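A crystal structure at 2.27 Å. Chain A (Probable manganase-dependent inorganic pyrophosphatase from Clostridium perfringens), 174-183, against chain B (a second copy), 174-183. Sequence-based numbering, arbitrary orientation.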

# COMPACT_ATOMS: atom_id res chain seq x y z
N SER A 174 14.25 2.21 -9.27
CA SER A 174 14.36 2.24 -7.81
C SER A 174 13.10 2.74 -7.13
O SER A 174 12.73 2.24 -6.05
N PHE A 175 12.40 3.68 -7.76
CA PHE A 175 11.14 4.13 -7.22
C PHE A 175 10.17 2.95 -7.15
O PHE A 175 9.48 2.74 -6.14
N THR A 176 10.11 2.20 -8.25
CA THR A 176 9.16 1.10 -8.38
C THR A 176 9.51 -0.04 -7.43
O THR A 176 8.67 -0.54 -6.73
N ALA A 177 10.78 -0.39 -7.36
CA ALA A 177 11.24 -1.45 -6.46
C ALA A 177 10.91 -1.09 -5.00
O ALA A 177 10.52 -1.94 -4.19
N SER A 178 11.04 0.20 -4.69
CA SER A 178 10.80 0.68 -3.33
C SER A 178 9.33 0.54 -2.99
O SER A 178 8.97 0.15 -1.89
N ARG A 179 8.50 0.82 -3.97
CA ARG A 179 7.05 0.85 -3.82
C ARG A 179 6.49 -0.55 -3.76
O ARG A 179 5.50 -0.82 -3.07
N LEU A 180 7.18 -1.47 -4.43
CA LEU A 180 6.71 -2.86 -4.55
C LEU A 180 7.20 -3.80 -3.47
O LEU A 180 6.57 -4.82 -3.19
N ILE A 181 8.35 -3.49 -2.88
CA ILE A 181 9.04 -4.46 -2.06
C ILE A 181 8.23 -4.87 -0.82
O ILE A 181 8.37 -6.03 -0.34
N VAL A 182 7.35 -4.00 -0.32
CA VAL A 182 6.54 -4.37 0.88
C VAL A 182 5.46 -5.41 0.56
O VAL A 182 4.92 -6.07 1.46
N GLN A 183 5.20 -5.60 -0.72
CA GLN A 183 4.23 -6.58 -1.16
C GLN A 183 4.80 -8.00 -1.06
O GLN A 183 4.14 -8.98 -1.33
N SER B 174 14.88 8.44 0.55
CA SER B 174 14.26 8.19 -0.75
C SER B 174 13.36 6.96 -0.83
O SER B 174 12.39 6.93 -1.60
N PHE B 175 13.70 5.95 -0.04
CA PHE B 175 12.92 4.73 -0.03
C PHE B 175 11.57 5.00 0.59
O PHE B 175 10.52 4.59 0.08
N THR B 176 11.59 5.67 1.72
CA THR B 176 10.36 5.96 2.42
C THR B 176 9.50 6.93 1.62
O THR B 176 8.31 6.69 1.40
N ALA B 177 10.12 7.98 1.11
CA ALA B 177 9.39 8.97 0.27
C ALA B 177 8.68 8.32 -0.91
O ALA B 177 7.58 8.73 -1.29
N SER B 178 9.32 7.28 -1.47
CA SER B 178 8.76 6.59 -2.63
C SER B 178 7.51 5.85 -2.21
O SER B 178 6.51 5.85 -2.92
N ARG B 179 7.59 5.18 -1.07
CA ARG B 179 6.43 4.50 -0.46
C ARG B 179 5.28 5.46 -0.14
O ARG B 179 4.09 5.13 -0.29
N LEU B 180 5.65 6.65 0.29
CA LEU B 180 4.66 7.64 0.82
C LEU B 180 3.90 8.35 -0.26
O LEU B 180 2.70 8.67 -0.11
N ILE B 181 4.57 8.59 -1.36
CA ILE B 181 4.05 9.54 -2.37
C ILE B 181 2.71 9.02 -2.87
O ILE B 181 1.78 9.78 -3.11
N VAL B 182 2.62 7.71 -2.99
CA VAL B 182 1.38 7.03 -3.40
C VAL B 182 0.19 7.41 -2.51
O VAL B 182 -0.96 7.46 -2.94
N GLN B 183 0.46 7.68 -1.25
CA GLN B 183 -0.60 8.04 -0.32
C GLN B 183 -1.04 9.51 -0.49
O GLN B 183 -1.90 9.99 0.25

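Two copies of the same short helix cross here in a close, nearly symmetric packing contact that no hydrogen bond spans, and it illustrates a small residue set at a crossing point while larger neighbours reach across. The helix axes approach to 8.2 Å at an angle of 73°, and the stretches together bury 429 Å². At the centre the two serines point toward each other, with CB of Ser178(A) 3.8 Å from CB of Ser178(B). Both adopt the m rotamer, which turns each hydroxyl back onto its own helix: OG of Ser178(A) donates to O of Ser174(A) at 2.7 Å, and OG of Ser178(B) to O of Ser174(B) at 2.6 Å. With their polar ends satisfied locally, the serines meet through carbon.

Phe175 flanks this centre in both copies. Its CA-to-CB bond points sideways, but the t rotamer brings the ring across to the partner helix. CD1 of Phe175(A) lies 3.6 Å from CB of Ser178(B), and CD1 of Phe175(B) is equally far from CB of Ser178(A). Each ring edge also receives an isoleucine methyl, CG2 of Ile181(B) at 3.7 Å from CE1 of Phe175(A) and CG2 of Ile181(A) at 3.8 Å from CE1 of Phe175(B); both isoleucines are t at chi1.

The symmetry breaks at Arg179. Chi1 of Arg179(A) is t, and CD of Arg179(A) packs against CG2 of Val182(B) at 3.8 Å. Chi1 of Arg179(B) is m; CG of Arg179(B) lies 3.7 Å from O of Ser178(A), and the guanidinium presents a face to Val182(A), whose CG1 is 3.5 Å from CZ of Arg179(B). The valines differ too, m in A and t in B. NH2 of Arg179(B) is hydrogen-bonded elsewhere in the structure, whereas its NE is buried without a modelled partner.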

# COMPACT_ATOMS: atom_id res chain seq x y z
CB SER A 174 15.62 2.96 -7.30
OG SER A 174 15.81 4.21 -7.89
CB PHE A 175 10.51 5.26 -8.06
CG PHE A 175 9.05 5.50 -7.78
CD1 PHE A 175 8.65 6.12 -6.61
CD2 PHE A 175 8.08 5.15 -8.71
CE1 PHE A 175 7.32 6.37 -6.35
CE2 PHE A 175 6.73 5.41 -8.47
CZ PHE A 175 6.34 6.01 -7.29
CB THR A 176 9.04 0.60 -9.83
OG1 THR A 176 8.70 1.70 -10.69
CG2 THR A 176 7.95 -0.43 -9.96
CB ALA A 177 12.77 -1.69 -6.62
CB SER A 178 11.25 2.12 -3.17
OG SER A 178 12.65 2.25 -3.39
CB ARG A 179 6.45 1.68 -4.99
CG ARG A 179 4.98 1.82 -5.05
CD ARG A 179 4.55 2.63 -6.28
NE ARG A 179 4.78 1.98 -7.59
CZ ARG A 179 4.14 0.88 -8.02
NH1 ARG A 179 3.24 0.27 -7.27
NH2 ARG A 179 4.41 0.38 -9.22
CB LEU A 180 7.19 -3.46 -5.87
CG LEU A 180 6.58 -2.98 -7.17
CD1 LEU A 180 7.44 -3.49 -8.35
CD2 LEU A 180 5.13 -3.48 -7.29
CB ILE A 181 10.46 -4.00 -1.67
CG1 ILE A 181 11.29 -5.22 -1.29
CG2 ILE A 181 10.36 -2.96 -0.56
CD1 ILE A 181 12.73 -4.93 -0.91
CB VAL A 182 5.91 -3.20 1.59
CG1 VAL A 182 7.03 -2.24 2.06
CG2 VAL A 182 4.88 -2.47 0.68
CB GLN A 183 3.82 -6.29 -2.61
CG GLN A 183 3.29 -4.85 -2.81
CD GLN A 183 2.71 -4.66 -4.19
OE1 GLN A 183 2.57 -5.63 -4.93
NE2 GLN A 183 2.39 -3.42 -4.55
CB SER B 174 15.34 8.06 -1.81
OG SER B 174 15.89 9.34 -1.98
CB PHE B 175 13.65 3.60 0.72
CG PHE B 175 12.76 2.47 1.13
CD1 PHE B 175 12.37 1.52 0.21
CD2 PHE B 175 12.34 2.35 2.44
CE1 PHE B 175 11.55 0.47 0.59
CE2 PHE B 175 11.51 1.29 2.84
CZ PHE B 175 11.10 0.36 1.92
CB THR B 176 10.67 6.51 3.83
OG1 THR B 176 11.29 5.47 4.58
CG2 THR B 176 9.38 6.96 4.54
CB ALA B 177 10.30 10.06 -0.24
CB SER B 178 9.76 5.60 -3.23
OG SER B 178 10.91 6.29 -3.66
CB ARG B 179 6.83 3.78 0.83
CG ARG B 179 7.70 2.55 0.57
CD ARG B 179 7.94 1.80 1.83
NE ARG B 179 6.70 1.29 2.39
CZ ARG B 179 6.55 0.88 3.64
NH1 ARG B 179 7.58 0.91 4.50
NH2 ARG B 179 5.35 0.46 4.05
CB LEU B 180 5.33 8.70 1.71
CG LEU B 180 5.26 8.37 3.18
CD1 LEU B 180 6.10 9.33 4.02
CD2 LEU B 180 3.80 8.39 3.62
CB ILE B 181 5.06 9.78 -3.52
CG1 ILE B 181 4.71 11.07 -4.26
CG2 ILE B 181 5.10 8.58 -4.44
CD1 ILE B 181 5.96 11.80 -4.81
CB VAL B 182 1.51 5.49 -3.27
CG1 VAL B 182 0.35 4.81 -4.01
CG2 VAL B 182 2.97 4.96 -3.72
CB GLN B 183 -0.17 7.83 1.12
CG GLN B 183 0.42 6.48 1.45
CD GLN B 183 0.70 6.39 2.94
OE1 GLN B 183 0.16 7.19 3.71
NE2 GLN B 183 1.55 5.47 3.35